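Local coordinates for protein probable phospholipase A2 homolog 2 (Oryza sativa, PDB 2WG9) that probably catalyses the calcium-dependent hydrolysis of the 2-acyl ester of phosphoglycerides, releasing a lysophospholipid and a free fatty acid, at residues K15-E24 against G37-P48; A55-C66 against C79-V90. All blocks are in the same frame, centred on the assembly; numbering follows the deposited sequence.

Contact 1 (K15-E24 against G37-P48); sequences KDQGCSRTCE and GKYCGILYSGCP. With CA (calcium ion), chain C; OCA (octanoic acid (caprylic acid)), chain D.
Trans first torsions in both S20 (chi1 173°) and Y44 (chi1 172°) swing their hydroxyls together, and S20 OG donates to Y44 OH at 3.0 Å. The contact lays the N-terminal loop against the calcium-binding loop of a secreted phospholipase A2, in which the carbonyl oxygens of Y39, G41 and Y44 hold the ion and D64 completes the protein ligands. Y44 OH in turn donates to G37 O at 2.7 Å, in the carbonyl plane on a lone pair. E24 N reaches the same oxygen from above that plane, so two donors grip it; with G37 N bonded to E24 O, this makes a hydrogen-bonded antiparallel pair at the root of the small hairpin. S20 OG also accepts from T22 N (3.0 Å), an ST turn. Farther along, S20 N bonds to S45 O and S20 O receives C47 N, beside the C19–C47 disulfide (chi3 97°). C47 CB lies over one guanidinium face of R21, toward its rim, 3.4 Å from R21 NH2, and R21 forms a salt bridge with E50. One water ties D16 OD1 (2.6 Å), R21 NH2 (2.9 Å) and P48 O (2.7 Å) together.

Contact 2 (A55-C66 against C79-V90); sequences ALDACCMVHDHC and CNENLLSCIDRV. With CA (calcium ion), chain C; OCA (octanoic acid (caprylic acid)), chain D.
The H63 imidazole has L83 CD2 and C3 of the octanoic acid over the same face, while N80 OD1, C79 O and, in the ring plane, D64 OD1 stand at its edge. The L83 methyl makes a CH-pi contact 3.9 Å from the ring centroid. H63 NE2 donates to N80 OD1 at 2.9 Å, close to the ring plane; the N-H...O angle of 148° leaves the bond bent, and the amide is turned 30° from the ring. The trans chi1 of H63 (177°) carries the ring across to the opposite helix and leaves its other nitrogen, ND1, 3.0 Å from the ligand's O2. With an alanine at H63, N80 OD1 would probably lose its donor, the L83 methyl the ring face it packs on, and the ligand's O2 the nitrogen beside it. L83 sends its second methyl, CD1, to C59 CB at 3.7 Å. Disulfides C59–C86 and C66–C79 staple the helices at two levels, and beyond the first V90 CG2 packs on C59 SG (3.7 Å) while L56 CD1 meets I87 CG1. Next to H63, D64 OD2 binds the calcium ion. The two nearly antiparallel helices, whose segment axes approach to 9.2 Å, are the core of the secreted phospholipase A2 fold, and they carry the helical part of its site: the predicted catalytic histidine beside the calcium ligand D64, with a fatty acid bound as a reaction product might be.

How the contacts relate
From the N terminus, contact 1 closes first: the chain leaves 15-24, runs through the hairpin of strands 24-26 and 35-37, and returns as 37-48. Contact 2 opens only afterwards, at the start of helix 55-68, and closes when helix 77-88 comes back beside it. The two loops thus lie in series, neither nested nor crossed, with centres about 15 Å apart. They are joined by the C40–C60 disulfide and by a probable hydrogen bond from S45 OG to D64 OD2. Between them sit the calcium ion and the octanoic acid, touched by both, so the loop region and the helix pair each furnish part of one site.

Contact 1 (K15-E24 against G37-P48)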
loop_
_atom_site.group_PDB
_atom_site.type_symbol
_atom_site.label_atom_id
_atom_site.label_comp_id
_atom_site.label_asym_id
_atom_site.label_seq_id
_atom_site.Cartn_x
_atom_site.Cartn_y
_atom_site.Cartn_z
ATOM N N LYS A 15 -3.516 19.740 0.679
ATOM C CA LYS A 15 -4.118 18.408 0.612
ATOM C C LYS A 15 -3.958 17.766 -0.769
ATOM O O LYS A 15 -3.712 16.559 -0.873
ATOM C CB LYS A 15 -5.601 18.471 0.991
ATOM C CG LYS A 15 -6.156 17.158 1.522
ATOM C CD LYS A 15 -7.678 17.186 1.631
ATOM C CE LYS A 15 -8.177 16.107 2.589
ATOM N NZ LYS A 15 -7.975 14.717 2.082
ATOM N N ASP A 16 -4.101 18.578 -1.816
ATOM C CA ASP A 16 -4.025 18.104 -3.201
ATOM C C ASP A 16 -2.655 18.390 -3.835
ATOM O O ASP A 16 -2.522 18.422 -5.062
ATOM C CB ASP A 16 -5.159 18.709 -4.048
ATOM C CG ASP A 16 -6.552 18.427 -3.476
ATOM O OD1 ASP A 16 -7.475 18.151 -4.273
ATOM O OD2 ASP A 16 -6.734 18.494 -2.238
ATOM N N GLN A 17 -1.646 18.595 -2.987
ATOM C CA GLN A 17 -0.252 18.730 -3.423
ATOM C C GLN A 17 0.590 17.558 -2.882
ATOM O O GLN A 17 0.274 16.999 -1.823
ATOM C CB GLN A 17 0.338 20.078 -2.967
ATOM C CG GLN A 17 -0.255 21.319 -3.666
ATOM C CD GLN A 17 0.283 22.652 -3.116
ATOM O OE1 GLN A 17 0.526 22.798 -1.912
ATOM N NE2 GLN A 17 0.458 23.630 -4.004
ATOM N N GLY A 18 1.639 17.182 -3.615
ATOM C CA GLY A 18 2.565 16.130 -3.172
ATOM C C GLY A 18 1.986 14.724 -3.231
ATOM O O GLY A 18 2.347 13.860 -2.429
ATOM N N CYS A 19 1.094 14.504 -4.194
ATOM C CA CYS A 19 0.356 13.255 -4.327
ATOM C C CYS A 19 0.230 12.861 -5.797
ATOM O O CYS A 19 0.424 13.695 -6.692
ATOM C CB CYS A 19 -1.030 13.402 -3.683
ATOM S SG CYS A 19 -1.948 14.874 -4.238
ATOM N N SER A 20 -0.101 11.593 -6.046
ATOM C CA SER A 20 -0.181 11.080 -7.411
ATOM C C SER A 20 -1.596 11.070 -7.983
ATOM O O SER A 20 -2.558 10.774 -7.275
ATOM C CB SER A 20 0.398 9.664 -7.480
ATOM O OG SER A 20 0.184 9.083 -8.753
ATOM N N ARG A 21 -1.695 11.379 -9.271
ATOM C CA ARG A 21 -2.915 11.179 -10.055
ATOM C C ARG A 21 -2.648 10.226 -11.228
ATOM O O ARG A 21 -3.462 10.129 -12.148
ATOM C CB ARG A 21 -3.446 12.520 -10.586
ATOM C CG ARG A 21 -3.553 13.630 -9.541
ATOM C CD ARG A 21 -4.277 14.860 -10.092
ATOM N NE ARG A 21 -4.336 15.946 -9.114
ATOM C CZ ARG A 21 -5.266 16.073 -8.169
ATOM N NH1 ARG A 21 -5.220 17.105 -7.334
ATOM N NH2 ARG A 21 -6.246 15.179 -8.052
ATOM N N THR A 22 -1.522 9.509 -11.167
ATOM C CA THR A 22 -1.078 8.648 -12.264
ATOM C C THR A 22 -0.812 7.220 -11.789
ATOM O O THR A 22 -0.256 7.008 -10.716
ATOM C CB THR A 22 0.183 9.228 -12.989
ATOM O OG1 THR A 22 0.869 8.188 -13.701
ATOM C CG2 THR A 22 1.145 9.838 -12.004
ATOM N N CYS A 23 -1.222 6.248 -12.598
ATOM C CA CYS A 23 -0.979 4.841 -12.297
ATOM C C CYS A 23 0.466 4.489 -12.636
ATOM O O CYS A 23 0.808 4.302 -13.804
ATOM C CB CYS A 23 -1.946 3.947 -13.077
ATOM S SG CYS A 23 -3.691 4.280 -12.698
ATOM N N GLU A 24 1.299 4.395 -11.602
ATOM C CA GLU A 24 2.721 4.098 -11.761
ATOM C C GLU A 24 3.036 2.597 -11.748
ATOM O O GLU A 24 2.228 1.776 -11.302
ATOM C CB GLU A 24 3.542 4.830 -10.685
ATOM C CG GLU A 24 3.522 6.362 -10.807
ATOM C CD GLU A 24 4.057 6.859 -12.141
ATOM O OE1 GLU A 24 5.050 6.294 -12.636
ATOM O OE2 GLU A 24 3.487 7.812 -12.702
ATOM N N GLY A 37 0.497 1.853 -9.089
ATOM C CA GLY A 37 -0.796 2.534 -9.094
ATOM C C GLY A 37 -0.612 3.953 -8.588
ATOM O O GLY A 37 0.441 4.561 -8.816
ATOM N N LYS A 38 -1.628 4.478 -7.905
ATOM C CA LYS A 38 -1.572 5.823 -7.331
ATOM C C LYS A 38 -1.235 5.778 -5.838
ATOM O O LYS A 38 -0.920 6.815 -5.244
ATOM C CB LYS A 38 -2.910 6.563 -7.531
ATOM C CG LYS A 38 -3.274 6.894 -8.975
ATOM C CD LYS A 38 -4.742 7.321 -9.061
ATOM C CE LYS A 38 -5.229 7.456 -10.496
ATOM N NZ LYS A 38 -6.675 7.895 -10.556
ATOM N N TYR A 39 -1.300 4.579 -5.239
ATOM C CA TYR A 39 -1.256 4.429 -3.773
ATOM C C TYR A 39 -0.174 3.492 -3.197
ATOM O O TYR A 39 0.251 3.683 -2.063
ATOM C CB TYR A 39 -2.637 3.995 -3.231
ATOM C CG TYR A 39 -3.731 5.030 -3.414
ATOM C CD1 TYR A 39 -4.569 5.005 -4.534
ATOM C CD2 TYR A 39 -3.931 6.034 -2.464
ATOM C CE1 TYR A 39 -5.584 5.965 -4.699
ATOM C CE2 TYR A 39 -4.934 7.001 -2.626
ATOM C CZ TYR A 39 -5.750 6.962 -3.742
ATOM O OH TYR A 39 -6.741 7.917 -3.897
ATOM N N CYS A 40 0.249 2.473 -3.945
ATOM C CA CYS A 40 1.187 1.480 -3.394
ATOM C C CYS A 40 2.636 1.973 -3.418
ATOM O O CYS A 40 3.224 2.183 -4.481
ATOM C CB CYS A 40 1.075 0.128 -4.113
ATOM S SG CYS A 40 -0.508 -0.742 -3.961
ATOM N N GLY A 41 3.205 2.147 -2.232
ATOM C CA GLY A 41 4.584 2.594 -2.098
ATOM C C GLY A 41 4.769 3.380 -0.818
ATOM O O GLY A 41 3.823 3.968 -0.289
ATOM N N ILE A 42 5.997 3.396 -0.321
ATOM C CA ILE A 42 6.327 4.118 0.901
ATOM C C ILE A 42 6.377 5.615 0.603
ATOM O O ILE A 42 6.978 6.035 -0.384
ATOM C CB ILE A 42 7.665 3.605 1.502
ATOM C CG1 ILE A 42 7.550 2.106 1.829
ATOM C CG2 ILE A 42 8.057 4.416 2.753
ATOM C CD1 ILE A 42 8.888 1.390 2.046
ATOM N N LEU A 43 5.724 6.413 1.449
ATOM C CA LEU A 43 5.636 7.869 1.243
ATOM C C LEU A 43 5.243 8.187 -0.208
ATOM O O LEU A 43 5.868 9.005 -0.891
ATOM C CB LEU A 43 6.949 8.567 1.662
ATOM C CG LEU A 43 7.414 8.317 3.108
ATOM C CD1 LEU A 43 8.836 8.789 3.323
ATOM C CD2 LEU A 43 6.495 8.953 4.143
ATOM N N TYR A 44 4.206 7.491 -0.670
ATOM C CA TYR A 44 3.663 7.646 -2.008
ATOM C C TYR A 44 2.167 7.349 -1.930
ATOM O O TYR A 44 1.773 6.247 -1.541
ATOM C CB TYR A 44 4.349 6.684 -2.990
ATOM C CG TYR A 44 3.687 6.669 -4.343
ATOM C CD1 TYR A 44 3.827 7.750 -5.214
ATOM C CD2 TYR A 44 2.896 5.591 -4.748
ATOM C CE1 TYR A 44 3.214 7.757 -6.460
ATOM C CE2 TYR A 44 2.272 5.590 -5.992
ATOM C CZ TYR A 44 2.436 6.682 -6.838
ATOM O OH TYR A 44 1.821 6.707 -8.061
ATOM N N SER A 45 1.335 8.328 -2.282
ATOM C CA SER A 45 -0.114 8.168 -2.157
ATOM C C SER A 45 -0.878 9.029 -3.154
ATOM O O SER A 45 -0.339 9.997 -3.696
ATOM C CB SER A 45 -0.569 8.473 -0.720
ATOM O OG SER A 45 -1.800 7.824 -0.426
ATOM N N GLY A 46 -2.138 8.667 -3.388
ATOM C CA GLY A 46 -2.968 9.335 -4.374
ATOM C C GLY A 46 -3.590 10.604 -3.821
ATOM O O GLY A 46 -3.806 10.731 -2.612
ATOM N N CYS A 47 -3.864 11.547 -4.715
ATOM C CA CYS A 47 -4.516 12.793 -4.340
ATOM C C CYS A 47 -5.951 12.500 -3.893
ATOM O O CYS A 47 -6.533 11.500 -4.314
ATOM C CB CYS A 47 -4.474 13.778 -5.513
ATOM S SG CYS A 47 -2.775 14.276 -5.982
ATOM N N PRO A 48 -6.513 13.343 -3.002
ATOM C CA PRO A 48 -7.888 13.100 -2.542
ATOM C C PRO A 48 -8.864 12.901 -3.701
ATOM O O PRO A 48 -8.836 13.644 -4.695
ATOM C CB PRO A 48 -8.210 14.358 -1.733
ATOM C CG PRO A 48 -6.862 14.813 -1.224
ATOM C CD PRO A 48 -5.914 14.527 -2.354
HETATM CA CA CA C . 1.337 4.482 -0.254
HETATM C C1 OCA D . 0.793 1.153 0.798
HETATM C C2 OCA D . 1.418 -0.244 0.782
HETATM C C3 OCA D . 2.284 -0.489 2.016
HETATM C C4 OCA D . 3.615 0.266 1.962
HETATM C C5 OCA D . 4.517 -0.201 0.808
HETATM C C6 OCA D . 5.381 -1.391 1.218
HETATM C C7 OCA D . 6.704 -1.400 0.451
HETATM C C8 OCA D . 6.735 -2.548 -0.564
HETATM O O1 OCA D . 1.410 2.063 0.209
HETATM O O2 OCA D . -0.296 1.276 1.392
HETATM O O HOH W 1 -7.705 15.885 -5.593
HETATM O O HOH W 2 2.377 11.231 -1.570
HETATM O O HOH W 3 -6.445 10.798 -12.490
HETATM O O HOH W 4 2.223 5.795 1.551
#

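Contact 2 (A55-C66 against C79-V90)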
loop_
_atom_site.group_PDB
_atom_site.type_symbol
_atom_site.label_atom_id
_atom_site.label_comp_id
_atom_site.label_asym_id
_atom_site.label_seq_id
_atom_site.Cartn_x
_atom_site.Cartn_y
_atom_site.Cartn_z
ATOM N N ALA A 55 -7.247 -3.572 -8.076
ATOM C CA ALA A 55 -7.576 -4.120 -6.754
ATOM C C ALA A 55 -6.436 -3.964 -5.754
ATOM O O ALA A 55 -6.662 -3.608 -4.593
ATOM C CB ALA A 55 -7.979 -5.594 -6.868
ATOM N N LEU A 56 -5.210 -4.236 -6.205
ATOM C CA LEU A 56 -4.031 -4.048 -5.355
ATOM C C LEU A 56 -3.868 -2.585 -4.959
ATOM O O LEU A 56 -3.618 -2.285 -3.793
ATOM C CB LEU A 56 -2.756 -4.580 -6.029
ATOM C CG LEU A 56 -1.466 -4.539 -5.193
ATOM C CD1 LEU A 56 -1.605 -5.286 -3.862
ATOM C CD2 LEU A 56 -0.285 -5.083 -6.001
ATOM N N ASP A 57 -4.019 -1.682 -5.924
ATOM C CA ASP A 57 -3.932 -0.246 -5.636
ATOM C C ASP A 57 -4.994 0.185 -4.611
ATOM O O ASP A 57 -4.731 1.019 -3.729
ATOM C CB ASP A 57 -4.068 0.552 -6.930
ATOM C CG ASP A 57 -3.485 1.939 -6.826
ATOM O OD1 ASP A 57 -2.571 2.143 -5.998
ATOM O OD2 ASP A 57 -3.935 2.826 -7.590
ATOM N N ALA A 58 -6.189 -0.396 -4.728
ATOM C CA ALA A 58 -7.275 -0.129 -3.782
ATOM C C ALA A 58 -6.932 -0.579 -2.359
ATOM O O ALA A 58 -7.235 0.128 -1.401
ATOM C CB ALA A 58 -8.596 -0.761 -4.265
ATOM N N CYS A 59 -6.283 -1.738 -2.224
ATOM C CA CYS A 59 -5.787 -2.193 -0.919
ATOM C C CYS A 59 -4.863 -1.148 -0.296
ATOM O O CYS A 59 -4.986 -0.823 0.887
ATOM C CB CYS A 59 -5.042 -3.531 -1.039
ATOM S SG CYS A 59 -6.049 -4.926 -1.542
ATOM N N CYS A 60 -3.941 -0.624 -1.100
ATOM C CA CYS A 60 -3.015 0.410 -0.642
ATOM C C CYS A 60 -3.704 1.727 -0.290
ATOM O O CYS A 60 -3.331 2.385 0.698
ATOM C CB CYS A 60 -1.935 0.652 -1.694
ATOM S SG CYS A 60 -0.895 -0.793 -1.975
ATOM N N MET A 61 -4.697 2.112 -1.089
ATOM C CA MET A 61 -5.491 3.311 -0.797
ATOM C C MET A 61 -6.088 3.258 0.606
ATOM O O MET A 61 -5.959 4.213 1.378
ATOM C CB MET A 61 -6.602 3.504 -1.829
ATOM C CG MET A 61 -7.510 4.694 -1.527
ATOM S SD MET A 61 -8.913 4.746 -2.638
ATOM C CE MET A 61 -9.551 6.402 -2.296
ATOM N N VAL A 62 -6.736 2.140 0.935
ATOM C CA VAL A 62 -7.304 1.956 2.282
ATOM C C VAL A 62 -6.214 2.038 3.346
ATOM O O VAL A 62 -6.392 2.684 4.387
ATOM C CB VAL A 62 -8.068 0.613 2.415
ATOM C CG1 VAL A 62 -8.426 0.326 3.873
ATOM C CG2 VAL A 62 -9.328 0.623 1.567
ATOM N N HIS A 63 -5.085 1.382 3.082
ATOM C CA HIS A 63 -3.984 1.358 4.047
ATOM C C HIS A 63 -3.440 2.756 4.343
ATOM O O HIS A 63 -3.221 3.102 5.502
ATOM C CB HIS A 63 -2.853 0.438 3.574
ATOM C CG HIS A 63 -1.672 0.422 4.494
ATOM N ND1 HIS A 63 -0.633 1.321 4.382
ATOM C CD2 HIS A 63 -1.368 -0.377 5.544
ATOM C CE1 HIS A 63 0.260 1.077 5.327
ATOM N NE2 HIS A 63 -0.161 0.049 6.042
ATOM N N ASP A 64 -3.201 3.539 3.296
ATOM C CA ASP A 64 -2.622 4.880 3.442
ATOM C C ASP A 64 -3.501 5.775 4.305
ATOM O O ASP A 64 -3.014 6.477 5.196
ATOM C CB ASP A 64 -2.376 5.510 2.073
ATOM C CG ASP A 64 -1.249 4.830 1.319
ATOM O OD1 ASP A 64 -0.662 3.871 1.862
ATOM O OD2 ASP A 64 -0.948 5.241 0.185
ATOM N N HIS A 65 -4.805 5.723 4.062
ATOM C CA HIS A 65 -5.737 6.485 4.881
ATOM C C HIS A 65 -5.830 5.946 6.306
ATOM O O HIS A 65 -5.937 6.729 7.252
ATOM C CB HIS A 65 -7.106 6.558 4.210
ATOM C CG HIS A 65 -7.129 7.458 3.019
ATOM N ND1 HIS A 65 -7.106 6.983 1.727
ATOM C CD2 HIS A 65 -7.147 8.808 2.925
ATOM C CE1 HIS A 65 -7.114 8.002 0.885
ATOM N NE2 HIS A 65 -7.145 9.121 1.587
ATOM N N CYS A 66 -5.778 4.618 6.457
ATOM C CA CYS A 66 -5.818 3.987 7.780
ATOM C C CYS A 66 -4.682 4.508 8.653
ATOM O O CYS A 66 -4.898 4.851 9.819
ATOM C CB CYS A 66 -5.761 2.455 7.680
ATOM S SG CYS A 66 -5.959 1.543 9.251
ATOM N N CYS A 79 -4.383 -1.600 10.578
ATOM C CA CYS A 79 -4.062 -1.122 9.231
ATOM C C CYS A 79 -3.304 -2.186 8.447
ATOM O O CYS A 79 -3.651 -2.504 7.315
ATOM C CB CYS A 79 -3.251 0.178 9.279
ATOM S SG CYS A 79 -4.095 1.571 10.079
ATOM N N ASN A 80 -2.278 -2.746 9.075
ATOM C CA ASN A 80 -1.407 -3.711 8.413
ATOM C C ASN A 80 -2.030 -5.094 8.207
ATOM O O ASN A 80 -1.889 -5.682 7.132
ATOM C CB ASN A 80 -0.064 -3.777 9.144
ATOM C CG ASN A 80 0.763 -2.517 8.939
ATOM O OD1 ASN A 80 0.822 -1.976 7.833
ATOM N ND2 ASN A 80 1.393 -2.038 10.001
ATOM N N GLU A 81 -2.734 -5.596 9.220
ATOM C CA GLU A 81 -3.462 -6.861 9.091
ATOM C C GLU A 81 -4.560 -6.796 8.027
ATOM O O GLU A 81 -4.729 -7.735 7.253
ATOM C CB GLU A 81 -4.031 -7.322 10.439
ATOM C CG GLU A 81 -2.944 -7.727 11.444
ATOM C CD GLU A 81 -3.498 -8.316 12.726
ATOM O OE1 GLU A 81 -2.807 -9.161 13.329
ATOM O OE2 GLU A 81 -4.622 -7.946 13.137
ATOM N N ASN A 82 -5.288 -5.682 7.981
ATOM C CA ASN A 82 -6.292 -5.471 6.932
ATOM C C ASN A 82 -5.670 -5.462 5.537
ATOM O O ASN A 82 -6.260 -5.980 4.595
ATOM C CB ASN A 82 -7.077 -4.172 7.165
ATOM C CG ASN A 82 -8.036 -4.253 8.347
ATOM O OD1 ASN A 82 -8.308 -5.329 8.888
ATOM N ND2 ASN A 82 -8.567 -3.105 8.744
ATOM N N LEU A 83 -4.478 -4.879 5.412
ATOM C CA LEU A 83 -3.755 -4.858 4.137
ATOM C C LEU A 83 -3.407 -6.276 3.669
ATOM O O LEU A 83 -3.633 -6.619 2.508
ATOM C CB LEU A 83 -2.498 -3.962 4.209
ATOM C CG LEU A 83 -1.681 -3.778 2.915
ATOM C CD1 LEU A 83 -2.547 -3.367 1.724
ATOM C CD2 LEU A 83 -0.556 -2.780 3.076
ATOM N N LEU A 84 -2.880 -7.097 4.578
ATOM C CA LEU A 84 -2.572 -8.500 4.270
ATOM C C LEU A 84 -3.812 -9.263 3.794
ATOM O O LEU A 84 -3.762 -9.953 2.776
ATOM C CB LEU A 84 -1.939 -9.208 5.476
ATOM C CG LEU A 84 -0.552 -8.746 5.945
ATOM C CD1 LEU A 84 -0.098 -9.557 7.164
ATOM C CD2 LEU A 84 0.473 -8.839 4.823
ATOM N N SER A 85 -4.921 -9.112 4.519
ATOM C CA SER A 85 -6.205 -9.701 4.117
ATOM C C SER A 85 -6.609 -9.260 2.714
ATOM O O SER A 85 -6.994 -10.086 1.886
ATOM C CB SER A 85 -7.309 -9.339 5.114
ATOM O OG SER A 85 -6.992 -9.806 6.415
ATOM N N CYS A 86 -6.504 -7.957 2.455
ATOM C CA CYS A 86 -6.852 -7.381 1.158
ATOM C C CYS A 86 -5.954 -7.920 0.026
ATOM O O CYS A 86 -6.454 -8.389 -1.005
ATOM C CB CYS A 86 -6.791 -5.846 1.237
ATOM S SG CYS A 86 -7.540 -4.986 -0.174
ATOM N N ILE A 87 -4.635 -7.857 0.232
ATOM C CA ILE A 87 -3.648 -8.390 -0.723
ATOM C C ILE A 87 -3.929 -9.841 -1.138
ATOM O O ILE A 87 -3.848 -10.183 -2.326
ATOM C CB ILE A 87 -2.197 -8.300 -0.154
ATOM C CG1 ILE A 87 -1.700 -6.853 -0.171
ATOM C CG2 ILE A 87 -1.236 -9.189 -0.951
ATOM C CD1 ILE A 87 -0.400 -6.646 0.648
ATOM N N ASP A 88 -4.256 -10.679 -0.157
ATOM C CA ASP A 88 -4.523 -12.098 -0.401
ATOM C C ASP A 88 -5.756 -12.329 -1.302
ATOM O O ASP A 88 -5.925 -13.407 -1.872
ATOM C CB ASP A 88 -4.658 -12.847 0.935
ATOM C CG ASP A 88 -3.324 -12.981 1.685
ATOM O OD1 ASP A 88 -2.248 -12.759 1.079
ATOM O OD2 ASP A 88 -3.349 -13.332 2.888
ATOM N N ARG A 89 -6.594 -11.305 -1.451
ATOM C CA ARG A 89 -7.862 -11.453 -2.173
ATOM C C ARG A 89 -7.938 -10.593 -3.431
ATOM O O ARG A 89 -9.020 -10.331 -3.960
ATOM C CB ARG A 89 -9.035 -11.171 -1.234
ATOM C CG ARG A 89 -9.224 -12.254 -0.193
ATOM C CD ARG A 89 -9.778 -11.722 1.111
ATOM N NE ARG A 89 -9.919 -12.801 2.087
ATOM C CZ ARG A 89 -8.951 -13.205 2.911
ATOM N NH1 ARG A 89 -7.760 -12.617 2.895
ATOM N NH2 ARG A 89 -9.181 -14.201 3.759
ATOM N N VAL A 90 -6.775 -10.165 -3.909
ATOM C CA VAL A 90 -6.667 -9.304 -5.079
ATOM C C VAL A 90 -6.905 -10.097 -6.371
ATOM O O VAL A 90 -6.324 -11.163 -6.566
ATOM C CB VAL A 90 -5.283 -8.595 -5.074
ATOM C CG1 VAL A 90 -4.828 -8.227 -6.466
ATOM C CG2 VAL A 90 -5.327 -7.369 -4.171
HETATM CA CA CA C . 1.337 4.482 -0.254
HETATM C C1 OCA D . 0.793 1.153 0.798
HETATM C C2 OCA D . 1.418 -0.244 0.782
HETATM C C3 OCA D . 2.284 -0.489 2.016
HETATM C C4 OCA D . 3.615 0.266 1.962
HETATM C C5 OCA D . 4.517 -0.201 0.808
HETATM C C6 OCA D . 5.381 -1.391 1.218
HETATM C C7 OCA D . 6.704 -1.400 0.451
HETATM C C8 OCA D . 6.735 -2.548 -0.564
HETATM O O1 OCA D . 1.410 2.063 0.209
HETATM O O2 OCA D . -0.296 1.276 1.392
HETATM O O HOH W 4 2.223 5.795 1.551
#